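Local atomic coordinates of protein RIF2 (PDB entry 4BJ1), a protein that takes part in transcriptional silencing and in the regulation of telomere length in budding yeast, interacting with RAP1 and RIF1. Residues L18-T23 / K235-S240; I82-Y87 / S127-M132. All blocks are in the same frame, centred on the assembly; numbering follows the deposited sequence.

Interaction 1 (L18-T23 / K235-S240); sequences LQELGT and KFTFDS
Glu20, on helix 10-26 near the N terminus, reaches out to hold the backbone of the loop 235-240, which links two helices of the AAA+ lid domain. Its CG lies anti to the backbone N (chi1 -156°) and the chain runs on extended; the Glu20 and Thr237 side chains cross at about a right angle. The carboxylate works as a two-pronged acceptor. Thr237 N donates to Glu20 OE1 over 2.7 Å in a nearly straight bond (165° at the hydrogen), arriving on the syn side and close to the carboxylate plane. Thr237 OG1 gives its proton to Glu20 OE2 at 2.8 Å, also syn but well out of that plane. Phe238 N adds a weak bond to Glu20 OE1 at 3.4 Å. The same oxygen lies at the edge of the Phe238 ring, 3.3 Å from CD2.

Nearer the helix the contact turns apolar: Glu20 CB is 3.9 Å from Phe236 CD1, and Leu21 CB is 4.0 Å from Phe236 CE1. An alanine in place of Glu20 would probably leave Thr237 N and OG1 without this acceptor and the Thr237 side chain less firmly fixed, although the CB contact with Phe236 would stay.

Phe236 stacks on Tyr248 of helix 243-257 and also touches Phe13 and Ala17 on helix 10-26. Leu21 turns to Tyr284 and Thr285 on helix 276-290, while Gln19 and Thr23 exchange hydrogen bonds with Thr23 and Gln19 of the second subunit, putting helix 10-26 between lid helices and the neighbouring copy.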
loop_
_atom_site.group_PDB
_atom_site.type_symbol
_atom_site.label_atom_id
_atom_site.label_comp_id
_atom_site.label_asym_id
_atom_site.label_seq_id
_atom_site.Cartn_x
_atom_site.Cartn_y
_atom_site.Cartn_z
ATOM N N LEU A 18 2.383 7.922 1.553
ATOM C CA LEU A 18 2.145 7.121 2.741
ATOM C C LEU A 18 1.955 5.653 2.425
ATOM O O LEU A 18 2.642 4.823 3.030
ATOM C CB LEU A 18 1.012 7.682 3.570
ATOM C CG LEU A 18 1.509 8.726 4.544
ATOM C CD1 LEU A 18 0.536 9.863 4.687
ATOM C CD2 LEU A 18 1.871 8.095 5.891
ATOM N N GLN A 19 1.151 5.331 1.390
ATOM C CA GLN A 19 0.976 3.949 0.942
ATOM C C GLN A 19 2.282 3.357 0.398
ATOM O O GLN A 19 2.609 2.238 0.782
ATOM C CB GLN A 19 -0.101 3.869 -0.110
ATOM C CG GLN A 19 -0.540 2.458 -0.421
ATOM C CD GLN A 19 -0.947 2.380 -1.854
ATOM O OE1 GLN A 19 -0.356 3.020 -2.722
ATOM N NE2 GLN A 19 -1.983 1.623 -2.138
ATOM N N GLU A 20 3.062 4.115 -0.424
ATOM C CA GLU A 20 4.305 3.566 -0.955
ATOM C C GLU A 20 5.346 3.348 0.101
ATOM O O GLU A 20 6.016 2.327 0.052
ATOM C CB GLU A 20 4.886 4.345 -2.132
ATOM C CG GLU A 20 5.773 3.414 -2.951
ATOM C CD GLU A 20 6.336 3.838 -4.291
ATOM O OE1 GLU A 20 6.010 4.954 -4.744
ATOM O OE2 GLU A 20 7.126 3.061 -4.877
ATOM N N LEU A 21 5.483 4.279 1.067
ATOM C CA LEU A 21 6.446 4.147 2.162
ATOM C C LEU A 21 6.074 2.873 2.954
ATOM O O LEU A 21 6.948 2.038 3.194
ATOM C CB LEU A 21 6.460 5.436 3.014
ATOM C CG LEU A 21 7.553 5.609 4.088
ATOM C CD1 LEU A 21 8.974 5.673 3.486
ATOM C CD2 LEU A 21 7.300 6.872 4.875
ATOM N N GLY A 22 4.765 2.667 3.177
ATOM C CA GLY A 22 4.238 1.460 3.801
ATOM C C GLY A 22 4.673 0.212 3.057
ATOM O O GLY A 22 5.325 -0.666 3.624
ATOM N N THR A 23 4.391 0.171 1.761
ATOM C CA THR A 23 4.773 -0.895 0.826
ATOM C C THR A 23 6.285 -1.139 0.782
ATOM O O THR A 23 6.710 -2.294 0.856
ATOM C CB THR A 23 4.191 -0.560 -0.546
ATOM O OG1 THR A 23 2.778 -0.584 -0.410
ATOM C CG2 THR A 23 4.602 -1.526 -1.616
ATOM N N LYS A 235 12.333 6.530 -1.804
ATOM C CA LYS A 235 12.215 6.899 -3.215
ATOM C C LYS A 235 10.860 6.361 -3.642
ATOM O O LYS A 235 10.534 5.191 -3.358
ATOM C CB LYS A 235 13.335 6.296 -4.091
ATOM C CG LYS A 235 14.765 6.734 -3.750
ATOM C CD LYS A 235 15.059 8.227 -3.941
ATOM C CE LYS A 235 16.539 8.494 -3.809
ATOM N NZ LYS A 235 17.303 8.073 -5.024
ATOM N N PHE A 236 10.057 7.225 -4.285
ATOM C CA PHE A 236 8.727 6.842 -4.720
ATOM C C PHE A 236 8.633 6.675 -6.227
ATOM O O PHE A 236 9.348 7.345 -6.985
ATOM C CB PHE A 236 7.670 7.808 -4.184
ATOM C CG PHE A 236 7.670 7.993 -2.682
ATOM C CD1 PHE A 236 7.784 6.897 -1.827
ATOM C CD2 PHE A 236 7.518 9.258 -2.120
ATOM C CE1 PHE A 236 7.790 7.072 -0.437
ATOM C CE2 PHE A 236 7.513 9.431 -0.737
ATOM C CZ PHE A 236 7.651 8.337 0.095
ATOM N N THR A 237 7.740 5.771 -6.651
ATOM C CA THR A 237 7.539 5.400 -8.045
ATOM C C THR A 237 6.145 5.670 -8.615
ATOM O O THR A 237 5.936 5.424 -9.817
ATOM C CB THR A 237 7.912 3.931 -8.263
ATOM O OG1 THR A 237 6.924 3.095 -7.662
ATOM C CG2 THR A 237 9.325 3.598 -7.804
ATOM N N PHE A 238 5.201 6.161 -7.789
ATOM C CA PHE A 238 3.840 6.465 -8.268
ATOM C C PHE A 238 3.873 7.690 -9.207
ATOM O O PHE A 238 4.783 8.499 -9.056
ATOM C CB PHE A 238 2.867 6.673 -7.098
ATOM C CG PHE A 238 3.243 7.780 -6.158
ATOM C CD1 PHE A 238 2.850 9.094 -6.410
ATOM C CD2 PHE A 238 3.963 7.513 -4.998
ATOM C CE1 PHE A 238 3.202 10.126 -5.535
ATOM C CE2 PHE A 238 4.260 8.528 -4.095
ATOM C CZ PHE A 238 3.905 9.838 -4.383
ATOM N N ASP A 239 2.911 7.848 -10.146
ATOM C CA ASP A 239 2.915 8.978 -11.113
ATOM C C ASP A 239 4.303 9.113 -11.731
ATOM O O ASP A 239 4.980 10.136 -11.544
ATOM C CB ASP A 239 2.459 10.339 -10.520
ATOM C CG ASP A 239 1.206 10.311 -9.678
ATOM O OD1 ASP A 239 0.228 9.664 -10.099
ATOM O OD2 ASP A 239 1.199 10.959 -8.590
ATOM N N SER A 240 4.773 8.032 -12.383
ATOM C CA SER A 240 6.085 8.072 -13.008
ATOM C C SER A 240 6.046 9.062 -14.145
ATOM O O SER A 240 5.038 9.136 -14.856
ATOM C CB SER A 240 6.529 6.691 -13.470
ATOM O OG SER A 240 6.892 5.942 -12.318
#

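Interaction 2 (I82-Y87 / S127-M132); sequences IEMNDY and SDLMMM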
loop_
_atom_site.group_PDB
_atom_site.type_symbol
_atom_site.label_atom_id
_atom_site.label_comp_id
_atom_site.label_asym_id
_atom_site.label_seq_id
_atom_site.Cartn_x
_atom_site.Cartn_y
_atom_site.Cartn_z
ATOM N N ILE A 82 -3.963 -20.315 13.177
ATOM C CA ILE A 82 -3.867 -20.597 14.599
ATOM C C ILE A 82 -2.561 -20.007 15.094
ATOM O O ILE A 82 -1.505 -20.292 14.534
ATOM C CB ILE A 82 -4.114 -22.083 14.967
ATOM C CG1 ILE A 82 -5.627 -22.395 14.907
ATOM C CG2 ILE A 82 -3.592 -22.397 16.367
ATOM C CD1 ILE A 82 -5.986 -23.628 14.265
ATOM N N GLU A 83 -2.658 -19.095 16.077
ATOM C CA GLU A 83 -1.505 -18.435 16.669
ATOM C C GLU A 83 -1.134 -19.226 17.918
ATOM O O GLU A 83 -1.892 -19.260 18.897
ATOM C CB GLU A 83 -1.836 -16.983 16.977
ATOM C CG GLU A 83 -2.127 -16.159 15.736
ATOM C CD GLU A 83 -2.698 -14.797 16.072
ATOM O OE1 GLU A 83 -3.914 -14.716 16.361
ATOM O OE2 GLU A 83 -1.915 -13.819 16.097
ATOM N N MET A 84 0.003 -19.927 17.850
ATOM C CA MET A 84 0.475 -20.843 18.891
ATOM C C MET A 84 1.228 -20.189 20.054
ATOM O O MET A 84 1.526 -20.866 21.045
ATOM C CB MET A 84 1.327 -21.955 18.250
ATOM C CG MET A 84 0.514 -22.919 17.407
ATOM S SD MET A 84 -0.925 -23.558 18.287
ATOM C CE MET A 84 -0.117 -24.556 19.527
ATOM N N ASN A 85 1.526 -18.884 19.931
ATOM C CA ASN A 85 2.254 -18.094 20.926
ATOM C C ASN A 85 1.622 -18.118 22.295
ATOM O O ASN A 85 2.281 -18.507 23.266
ATOM C CB ASN A 85 2.426 -16.681 20.441
ATOM C CG ASN A 85 3.473 -16.625 19.393
ATOM O OD1 ASN A 85 4.661 -16.673 19.709
ATOM N ND2 ASN A 85 3.048 -16.629 18.124
ATOM N N ASP A 86 0.328 -17.754 22.360
ATOM C CA ASP A 86 -0.437 -17.730 23.601
ATOM C C ASP A 86 -0.533 -19.116 24.261
ATOM O O ASP A 86 -0.512 -19.201 25.484
ATOM C CB ASP A 86 -1.831 -17.124 23.366
ATOM C CG ASP A 86 -2.416 -16.452 24.598
ATOM O OD1 ASP A 86 -1.820 -15.446 25.071
ATOM O OD2 ASP A 86 -3.477 -16.917 25.083
ATOM N N TYR A 87 -0.553 -20.187 23.451
ATOM C CA TYR A 87 -0.679 -21.580 23.880
ATOM C C TYR A 87 0.539 -22.216 24.590
ATOM O O TYR A 87 0.373 -22.784 25.672
ATOM C CB TYR A 87 -1.066 -22.458 22.674
ATOM C CG TYR A 87 -1.683 -23.769 23.090
ATOM C CD1 TYR A 87 -3.026 -23.845 23.444
ATOM C CD2 TYR A 87 -0.912 -24.925 23.191
ATOM C CE1 TYR A 87 -3.591 -25.040 23.877
ATOM C CE2 TYR A 87 -1.471 -26.132 23.608
ATOM C CZ TYR A 87 -2.809 -26.178 23.957
ATOM O OH TYR A 87 -3.380 -27.340 24.387
ATOM N N SER A 127 -8.179 -33.293 23.077
ATOM C CA SER A 127 -7.465 -32.240 23.810
ATOM C C SER A 127 -8.041 -30.841 23.525
ATOM O O SER A 127 -8.792 -30.672 22.567
ATOM C CB SER A 127 -5.966 -32.296 23.510
ATOM O OG SER A 127 -5.603 -31.719 22.264
ATOM N N ASP A 128 -7.689 -29.851 24.362
ATOM C CA ASP A 128 -8.123 -28.450 24.249
ATOM C C ASP A 128 -7.784 -27.871 22.870
ATOM O O ASP A 128 -8.630 -27.232 22.237
ATOM C CB ASP A 128 -7.439 -27.571 25.335
ATOM C CG ASP A 128 -7.157 -28.211 26.691
ATOM O OD1 ASP A 128 -7.865 -29.184 27.054
ATOM O OD2 ASP A 128 -6.253 -27.712 27.408
ATOM N N LEU A 129 -6.527 -28.089 22.434
ATOM C CA LEU A 129 -5.955 -27.628 21.173
ATOM C C LEU A 129 -6.670 -28.278 20.004
ATOM O O LEU A 129 -7.198 -27.572 19.150
ATOM C CB LEU A 129 -4.450 -27.946 21.160
ATOM C CG LEU A 129 -3.604 -27.483 19.980
ATOM C CD1 LEU A 129 -3.830 -26.017 19.641
ATOM C CD2 LEU A 129 -2.168 -27.695 20.276
ATOM N N MET A 130 -6.732 -29.621 20.009
ATOM C CA MET A 130 -7.402 -30.458 19.019
ATOM C C MET A 130 -8.826 -29.974 18.781
ATOM O O MET A 130 -9.233 -29.813 17.637
ATOM C CB MET A 130 -7.413 -31.917 19.502
ATOM C CG MET A 130 -7.996 -32.883 18.512
ATOM S SD MET A 130 -6.879 -33.253 17.150
ATOM C CE MET A 130 -5.612 -34.276 18.024
ATOM N N MET A 131 -9.561 -29.723 19.861
ATOM C CA MET A 131 -10.940 -29.263 19.844
ATOM C C MET A 131 -11.069 -27.943 19.135
ATOM O O MET A 131 -11.966 -27.784 18.302
ATOM C CB MET A 131 -11.455 -29.151 21.276
ATOM C CG MET A 131 -12.144 -30.388 21.732
ATOM S SD MET A 131 -13.911 -30.163 21.503
ATOM C CE MET A 131 -14.343 -29.383 23.105
ATOM N N MET A 132 -10.147 -27.012 19.445
ATOM C CA MET A 132 -10.095 -25.678 18.862
ATOM C C MET A 132 -9.705 -25.710 17.380
ATOM O O MET A 132 -10.363 -25.027 16.595
ATOM C CB MET A 132 -9.175 -24.768 19.682
ATOM C CG MET A 132 -9.117 -23.343 19.168
ATOM S SD MET A 132 -7.503 -22.976 18.421
ATOM C CE MET A 132 -6.503 -22.667 19.955
#
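Tyr87 brings its hydroxyl close to Asp128 and Leu129 in the first turn of helix 128-137. Ser127 is the N-cap of that helix: Ser127 OG accepts from Met130 N at 3.3 Å and closes the first turn. Next comes Asp128, whose CB is 4.2 Å from Tyr87 OH; its carboxylate has a long, weak ion pair with Lys167 on helix 165-180.

Leu129 makes the main contact with Tyr87. Its CG stands anti to the backbone N (chi1 -176°), and the side chain crosses the tyrosine at a slant. Leu129 CB lies 3.5 Å from Tyr87 OH, while the two methyls cover one face of the ring. CD1 sits over the middle, 4.3 Å above the plane, and CD2 makes an off-centre CH-pi contact 4.2 Å from the ring centroid, 30° off the normal. The branch also meets Met84 tip to tip, with Leu129 CD2 3.8 Å from Met84 CE; Met84 is bent at chi2 and chi3, which brings its CE round to the leucine.

All this belongs to a beta-alpha-beta crossover of the ASCE fold. Strand 78-83 borders the five-stranded parallel sheet, helix 128-137 follows, and the chain returns as the adjacent strand 145-153. The sheet has the 5-1-4-3-2 strand order of AAA+ proteins.

One turn beyond Leu129, Met132 lies over the end of the strand. It slides past Ile82 in the opposite direction, and its SD comes 4.0 Å from Ile82 CG1. Further along the same helix Val133 and Lys136 also touch Ile82, whose side chain meets Val147 and Phe149 of strand 145-153 as well.

The chain starts with helix 10-26, which supplies one half of interaction 1, and then builds the parallel sheet of the ASCE domain. Interaction 2 closes a short loop within that domain: 39 residues, mostly unmodelled, lie between 82-87 and 127-132. Only after the last strand, 213-217, does the chain enter the lid, where loop 235-240 comes back to helix 10-26 and closes a loop of some 212 residues. Interaction 2 is therefore nested inside interaction 1. Their centres are about 39 Å apart, on opposite sides of the chain's centre: one joins the N-terminal helix to the lid, the other a helix to the sheet's edge.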